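Side-chain contacts in flagellar biosynthesis protein FlaG (Helicobacter pylori, PDB 6JSX), which probably takes part in building or shaping the bacterial flagellum, although its precise molecular role is unclear: residues P5-L10 against I52-A57; E12-E17 against I25-N30; S39-D42 against D46-I49. One frame throughout, in Å; residues are numbered along the deposited sequence.

Contact 1: residues P5-L10 against I52-A57; sequences PKLELL and IPSKEA
One methyl group of Leu-7 carries the meeting of residues 5-10 with residues 52-57. CD1 points into the first turn of the second helix, where it lies 3.9 Å from the backbone O of Ser-54. The same carbon is 4.1 Å from Ser-54 OG and also 4.1 Å from Ala-57 CB, so the methyl rests against one side of the turn, touching its first residue and the one three positions further on. Leu-7 sets out from its helix toward the turn, and with CG held anti to the carbonyl carbon (chi1 -73°) and CD1 at the end of a fully extended chi2, this branch is the one that reaches furthest across. The touch is purely van der Waals and small, burying 107 Å² in all, but each of the three residues is buried.

The hydroxyl beside the methyl has its own partner. Ser-54 OG is hydrogen-bonded to the hydroxyl of Tyr-29, whose side chain also packs on Leu-7, so the tyrosine bridges the two sides of the contact. The turn itself starts at Pro-53, the N-cap residue, whose O accepts a 3.1 Å bond from Ala-57 N; this bond belongs to the first helical turn, which carries the methyl of Ala-57 on the side of Leu-7. Further along the first helix, Leu-10 packs on Met-61 and on Val-67 of the second subunit. Leu-7 thus joins helix 4-21 to the strand-to-helix junction at the start of helix 54-72, a small van der Waals helix-helix contact within the alpha-beta core.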
# COMPACT_ATOMS: atom_id res chain seq x y z
N PRO A 5 4.87 -14.42 11.06
CA PRO A 5 5.38 -15.05 9.83
C PRO A 5 4.74 -14.49 8.55
O PRO A 5 5.45 -14.23 7.58
CB PRO A 5 4.97 -16.52 10.00
CG PRO A 5 4.90 -16.72 11.43
CD PRO A 5 4.41 -15.44 12.02
N LYS A 6 3.43 -14.30 8.57
CA LYS A 6 2.72 -13.92 7.36
C LYS A 6 2.91 -12.46 6.96
O LYS A 6 3.00 -12.16 5.77
CB LYS A 6 1.24 -14.25 7.47
CG LYS A 6 1.01 -15.73 7.55
CD LYS A 6 -0.46 -16.10 7.40
CE LYS A 6 -0.64 -17.60 7.62
NZ LYS A 6 0.60 -18.35 7.23
N LEU A 7 2.95 -11.57 7.94
CA LEU A 7 3.19 -10.16 7.64
C LEU A 7 4.65 -9.93 7.28
O LEU A 7 4.98 -9.01 6.53
CB LEU A 7 2.73 -9.25 8.79
CG LEU A 7 1.21 -9.12 8.94
CD1 LEU A 7 0.81 -8.21 10.10
CD2 LEU A 7 0.54 -8.68 7.63
N GLU A 8 5.52 -10.80 7.80
CA GLU A 8 6.94 -10.78 7.44
C GLU A 8 7.10 -11.14 5.98
O GLU A 8 7.82 -10.47 5.23
CB GLU A 8 7.74 -11.75 8.30
CG GLU A 8 7.96 -11.27 9.72
CD GLU A 8 9.17 -11.89 10.39
OE1 GLU A 8 9.77 -12.82 9.80
OE2 GLU A 8 9.54 -11.43 11.49
N LEU A 9 6.40 -12.20 5.58
CA LEU A 9 6.45 -12.71 4.21
C LEU A 9 5.81 -11.70 3.26
O LEU A 9 6.39 -11.34 2.24
CB LEU A 9 5.74 -14.06 4.14
CG LEU A 9 5.72 -14.90 2.86
CD1 LEU A 9 7.13 -15.28 2.41
CD2 LEU A 9 4.88 -16.14 3.10
N LEU A 10 4.61 -11.23 3.62
CA LEU A 10 3.90 -10.17 2.90
C LEU A 10 4.78 -8.94 2.69
O LEU A 10 4.64 -8.22 1.70
CB LEU A 10 2.65 -9.77 3.69
CG LEU A 10 1.49 -8.97 3.08
CD1 LEU A 10 1.51 -7.50 3.47
CD2 LEU A 10 1.46 -9.13 1.57
N ILE A 52 0.43 -0.06 11.30
CA ILE A 52 -0.88 -0.67 11.25
C ILE A 52 -0.77 -1.96 12.05
O ILE A 52 -0.12 -2.91 11.61
CB ILE A 52 -1.30 -0.97 9.79
CG1 ILE A 52 -1.41 0.33 8.99
CG2 ILE A 52 -2.62 -1.71 9.73
CD1 ILE A 52 -1.69 0.14 7.51
N PRO A 53 -1.35 -1.97 13.26
CA PRO A 53 -1.20 -3.13 14.14
C PRO A 53 -1.63 -4.42 13.46
O PRO A 53 -2.53 -4.38 12.61
CB PRO A 53 -2.09 -2.80 15.35
CG PRO A 53 -2.74 -1.48 15.06
CD PRO A 53 -1.95 -0.82 13.96
N SER A 54 -0.97 -5.52 13.83
CA SER A 54 -1.12 -6.83 13.20
C SER A 54 -2.53 -7.16 12.72
O SER A 54 -2.73 -7.46 11.55
CB SER A 54 -0.66 -7.94 14.16
OG SER A 54 0.75 -8.05 14.22
N LYS A 55 -3.49 -7.08 13.62
CA LYS A 55 -4.84 -7.52 13.32
C LYS A 55 -5.53 -6.65 12.28
O LYS A 55 -6.16 -7.15 11.36
CB LYS A 55 -5.67 -7.58 14.61
CG LYS A 55 -7.07 -8.16 14.45
CD LYS A 55 -7.62 -8.62 15.78
CE LYS A 55 -9.13 -8.84 15.72
NZ LYS A 55 -9.71 -9.19 17.06
N GLU A 56 -5.38 -5.34 12.40
CA GLU A 56 -6.00 -4.43 11.45
C GLU A 56 -5.37 -4.58 10.06
O GLU A 56 -6.03 -4.35 9.04
CB GLU A 56 -5.92 -2.98 11.96
CG GLU A 56 -6.75 -2.71 13.22
CD GLU A 56 -6.55 -1.31 13.78
OE1 GLU A 56 -5.45 -0.75 13.60
OE2 GLU A 56 -7.49 -0.74 14.39
N ALA A 57 -4.11 -5.01 10.03
CA ALA A 57 -3.36 -5.16 8.78
C ALA A 57 -3.82 -6.38 8.00
O ALA A 57 -3.90 -6.36 6.77
CB ALA A 57 -1.88 -5.25 9.08

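Contact 2: residues E12-E17 against I25-N30; sequences ERLNEE and INFSYN
The Phe-27 ring has Leu-14 over one face and the amide oxygen of Asn-15 at its edge, in the ring plane. Leu-14 CD1 stands 3.8 Å from the ring centroid, 9° off the normal, which makes a CH-pi contact almost over the centre, while Leu-14 CB meets Phe-27 CD1 at 3.7 Å. Asn-15 OD1 approaches the same ring carbon, CD1 of Phe-27, to 3.7 Å.

The carboxamide of Asn-15 also grips the backbone of Phe-27 at both ends. Phe-27 N donates to Asn-15 OD1 over 2.7 Å, in the carbonyl plane and on a lone pair. Asn-15 ND2 returns a fairly straight bond of 2.7 Å to Phe-27 O. This pair of bonds fixes the rotation of the amide; with CG anti to its carbonyl carbon (chi1 -74°), the group extends from the flank of the helix toward the strand. The amide of Asn-26 lies nearly parallel to it, the planes 9° apart.

Phe-27 also packs on Met-18 and Val-38, and Met-64 of the second subunit packs on Leu-14. The 12-17 part of helix 4-21 runs nearly antiparallel to strand 26-30, outermost in this chain's sheet, an alpha/beta packing in which a side-chain amide pairs with a strand's backbone.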
# COMPACT_ATOMS: atom_id res chain seq x y z
N GLU A 12 8.32 -8.90 2.52
CA GLU A 12 9.33 -9.24 1.51
C GLU A 12 8.77 -9.15 0.09
O GLU A 12 9.40 -8.60 -0.81
CB GLU A 12 9.89 -10.64 1.74
CG GLU A 12 10.66 -10.83 3.01
CD GLU A 12 11.05 -12.27 3.22
OE1 GLU A 12 10.98 -13.06 2.24
OE2 GLU A 12 11.42 -12.63 4.36
N ARG A 13 7.56 -9.69 -0.09
CA ARG A 13 6.93 -9.70 -1.39
C ARG A 13 6.58 -8.28 -1.83
O ARG A 13 6.86 -7.89 -2.96
CB ARG A 13 5.70 -10.60 -1.38
CG ARG A 13 6.03 -12.06 -1.04
CD ARG A 13 7.03 -12.67 -2.02
NE ARG A 13 7.70 -13.83 -1.44
CZ ARG A 13 9.02 -13.95 -1.34
NH1 ARG A 13 9.54 -15.05 -0.79
NH2 ARG A 13 9.83 -13.00 -1.77
N LEU A 14 5.98 -7.52 -0.93
CA LEU A 14 5.67 -6.12 -1.19
C LEU A 14 6.91 -5.32 -1.56
O LEU A 14 6.90 -4.57 -2.53
CB LEU A 14 4.95 -5.49 0.00
CG LEU A 14 3.42 -5.61 -0.10
CD1 LEU A 14 2.71 -5.07 1.12
CD2 LEU A 14 2.94 -4.88 -1.35
N ASN A 15 7.98 -5.49 -0.79
CA ASN A 15 9.22 -4.77 -1.04
C ASN A 15 9.84 -5.14 -2.39
O ASN A 15 10.35 -4.28 -3.10
CB ASN A 15 10.23 -4.97 0.10
CG ASN A 15 9.86 -4.19 1.38
OD1 ASN A 15 9.31 -3.09 1.32
ND2 ASN A 15 10.17 -4.77 2.53
N GLU A 16 9.78 -6.42 -2.75
CA GLU A 16 10.31 -6.88 -4.05
C GLU A 16 9.57 -6.22 -5.19
O GLU A 16 10.17 -5.82 -6.18
CB GLU A 16 10.16 -8.39 -4.19
CG GLU A 16 11.23 -9.19 -3.50
CD GLU A 16 11.07 -10.66 -3.74
OE1 GLU A 16 10.13 -11.02 -4.50
OE2 GLU A 16 11.86 -11.45 -3.19
N GLU A 17 8.26 -6.14 -5.04
CA GLU A 17 7.39 -5.49 -5.99
C GLU A 17 7.67 -3.98 -6.09
O GLU A 17 7.66 -3.41 -7.18
CB GLU A 17 5.95 -5.76 -5.56
CG GLU A 17 4.96 -5.89 -6.70
CD GLU A 17 5.52 -6.64 -7.86
OE1 GLU A 17 6.03 -7.77 -7.67
OE2 GLU A 17 5.45 -6.10 -8.98
N ILE A 25 9.22 2.93 -1.20
CA ILE A 25 8.24 2.60 -0.17
C ILE A 25 8.65 1.30 0.48
O ILE A 25 8.87 0.32 -0.21
CB ILE A 25 6.82 2.43 -0.74
CG1 ILE A 25 6.42 3.67 -1.56
CG2 ILE A 25 5.84 2.15 0.39
CD1 ILE A 25 4.95 3.82 -1.86
N ASN A 26 8.76 1.30 1.80
CA ASN A 26 9.22 0.10 2.51
C ASN A 26 8.22 -0.53 3.47
O ASN A 26 7.48 0.16 4.17
CB ASN A 26 10.54 0.38 3.24
CG ASN A 26 11.18 -0.89 3.77
OD1 ASN A 26 11.14 -1.16 4.97
ND2 ASN A 26 11.75 -1.69 2.87
N PHE A 27 8.20 -1.85 3.50
CA PHE A 27 7.31 -2.57 4.40
C PHE A 27 8.14 -3.45 5.29
O PHE A 27 9.22 -3.90 4.90
CB PHE A 27 6.31 -3.42 3.60
CG PHE A 27 5.36 -2.60 2.76
CD1 PHE A 27 5.72 -2.19 1.47
CD2 PHE A 27 4.12 -2.21 3.27
CE1 PHE A 27 4.85 -1.42 0.70
CE2 PHE A 27 3.24 -1.43 2.50
CZ PHE A 27 3.62 -1.04 1.21
N SER A 28 7.65 -3.69 6.50
CA SER A 28 8.27 -4.65 7.40
C SER A 28 7.33 -4.97 8.54
O SER A 28 6.43 -4.19 8.84
CB SER A 28 9.55 -4.10 7.98
OG SER A 28 9.26 -2.89 8.61
N TYR A 29 7.53 -6.13 9.16
CA TYR A 29 6.84 -6.42 10.40
C TYR A 29 7.68 -5.96 11.57
O TYR A 29 8.83 -6.38 11.72
CB TYR A 29 6.55 -7.91 10.54
CG TYR A 29 5.76 -8.25 11.79
CD1 TYR A 29 4.39 -8.01 11.86
CD2 TYR A 29 6.37 -8.82 12.90
CE1 TYR A 29 3.66 -8.31 12.98
CE2 TYR A 29 5.64 -9.15 14.04
CZ TYR A 29 4.28 -8.89 14.07
OH TYR A 29 3.53 -9.21 15.20
N ASN A 30 7.13 -5.09 12.41
CA ASN A 30 7.78 -4.78 13.68
C ASN A 30 7.25 -5.72 14.77
O ASN A 30 6.04 -5.77 15.04
CB ASN A 30 7.56 -3.32 14.06
CG ASN A 30 8.49 -2.86 15.16
OD1 ASN A 30 8.68 -3.56 16.16
ND2 ASN A 30 9.09 -1.69 14.97

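Contact 3: residues S39-D42 against D46-I49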
# COMPACT_ATOMS: atom_id res chain seq x y z
N SER A 39 7.09 2.67 5.39
CA SER A 39 7.91 3.85 5.58
C SER A 39 8.50 4.39 4.29
O SER A 39 8.99 3.64 3.44
CB SER A 39 9.02 3.59 6.62
OG SER A 39 9.99 2.69 6.11
N VAL A 40 8.45 5.71 4.18
CA VAL A 40 8.99 6.46 3.06
C VAL A 40 9.89 7.57 3.61
O VAL A 40 9.68 8.03 4.73
CB VAL A 40 7.84 7.07 2.21
CG1 VAL A 40 6.99 5.96 1.63
CG2 VAL A 40 6.97 7.95 3.07
N LYS A 41 10.91 7.98 2.86
CA LYS A 41 11.73 9.11 3.30
C LYS A 41 11.20 10.41 2.72
O LYS A 41 10.81 10.46 1.55
CB LYS A 41 13.22 8.91 2.95
CG LYS A 41 13.90 7.78 3.74
CD LYS A 41 15.42 7.80 3.56
CE LYS A 41 16.12 6.86 4.54
NZ LYS A 41 15.80 5.42 4.28
N ASP A 42 11.17 11.46 3.53
CA ASP A 42 10.61 12.75 3.10
C ASP A 42 11.59 13.57 2.26
O ASP A 42 12.59 13.04 1.77
CB ASP A 42 10.13 13.57 4.31
CG ASP A 42 11.27 14.09 5.18
OD1 ASP A 42 12.42 13.65 5.00
OD2 ASP A 42 11.00 14.95 6.05
N ASP A 46 14.65 11.98 5.72
CA ASP A 46 14.29 11.43 7.03
C ASP A 46 13.06 10.53 6.95
O ASP A 46 12.12 10.83 6.21
CB ASP A 46 14.01 12.56 8.01
CG ASP A 46 15.18 13.51 8.17
OD1 ASP A 46 16.34 13.04 8.20
OD2 ASP A 46 14.92 14.73 8.25
N LYS A 47 13.05 9.44 7.71
CA LYS A 47 11.94 8.49 7.62
C LYS A 47 10.66 9.01 8.24
O LYS A 47 10.65 9.49 9.37
CB LYS A 47 12.30 7.14 8.26
CG LYS A 47 13.29 6.29 7.47
CD LYS A 47 13.43 4.94 8.13
CE LYS A 47 14.63 4.18 7.61
NZ LYS A 47 14.66 2.79 8.16
N VAL A 48 9.57 8.94 7.47
CA VAL A 48 8.23 9.14 8.01
C VAL A 48 7.54 7.78 7.96
O VAL A 48 7.63 7.07 6.95
CB VAL A 48 7.44 10.25 7.25
CG1 VAL A 48 7.59 10.09 5.76
CG2 VAL A 48 5.97 10.26 7.63
N ILE A 49 6.91 7.39 9.07
CA ILE A 49 6.35 6.04 9.17
C ILE A 49 4.86 6.00 9.51
O ILE A 49 4.33 6.90 10.15
CB ILE A 49 7.12 5.15 10.19
CG1 ILE A 49 6.72 5.48 11.62
CG2 ILE A 49 8.64 5.23 9.98
CD1 ILE A 49 6.04 4.34 12.33
O HOH W 1 17.05 2.86 6.07
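Val-40 and Val-48 lie side by side on neighbouring strands, pointing the same way, CG2 of Val-40 against CG1 of Val-48. Both methyls sit between the backbone N and the carbonyl carbon of their own residues (chi1 of Val-48 46°), which brings them together over the pair of main chains. Beneath them the two residues form a hydrogen-bonded antiparallel pair: Val-48 N donates to Val-40 O over 2.9 Å, and Val-40 N to Val-48 O over 3.2 Å. Across the subunit boundary Val-40 packs on Val-40 of the second subunit, so this face of the hairpin enters the dimer interface.

The other face bears Ser-39, Ile-49, Lys-41 and Lys-47. Ser-39 CB lies 3.8 Å from Ile-49 CG2. The two lysines cross at an angle; Lys-47 is extended beyond CG, whereas Lys-41 bends at chi4 (66°), which lays its NZ 3.7 Å from Lys-47 CE. Their ammonium nitrogens stay 4.8 Å apart, and one water takes a weak bond from each.

Toward the turn, the carboxylate of Asp-42 swings across to the other side of the turn, where OD1 accepts from Asp-46 N at 2.9 Å, nearly along its C-O axis. Asp-42 N meanwhile donates to Asp-46 O at 2.9 Å, so backbone and side chain of one aspartate both hold Asp-46. Lys-41 N is tied to Asp-24, and Lys-41 O to Arg-50 of the second subunit. Together these contacts close the end of an antiparallel beta hairpin formed by strands 35-41 and 47-53.

In the fold
Contact 1 is buried, contact 2 partly so, and contact 3 lies at the surface. The first two share helix 4-21: contact 1 joins its early turns to the start of helix 54-72, and contact 2 seats its later turns on strand 26-30. Tyr-29 of strand 26-30 ties the two together by a hydrogen bond and by packing on the helix. Contact 3 belongs to the same three-stranded sheet, whose central strand 35-41 pairs with strand 26-30 through Asn-26 and Ser-39. Chemistry follows place: van der Waals packing of one leucine in contact 1, an amide grip with an aromatic face in contact 2, and backbone pairing flanked by charged side chains in contact 3. All three touch the second subunit.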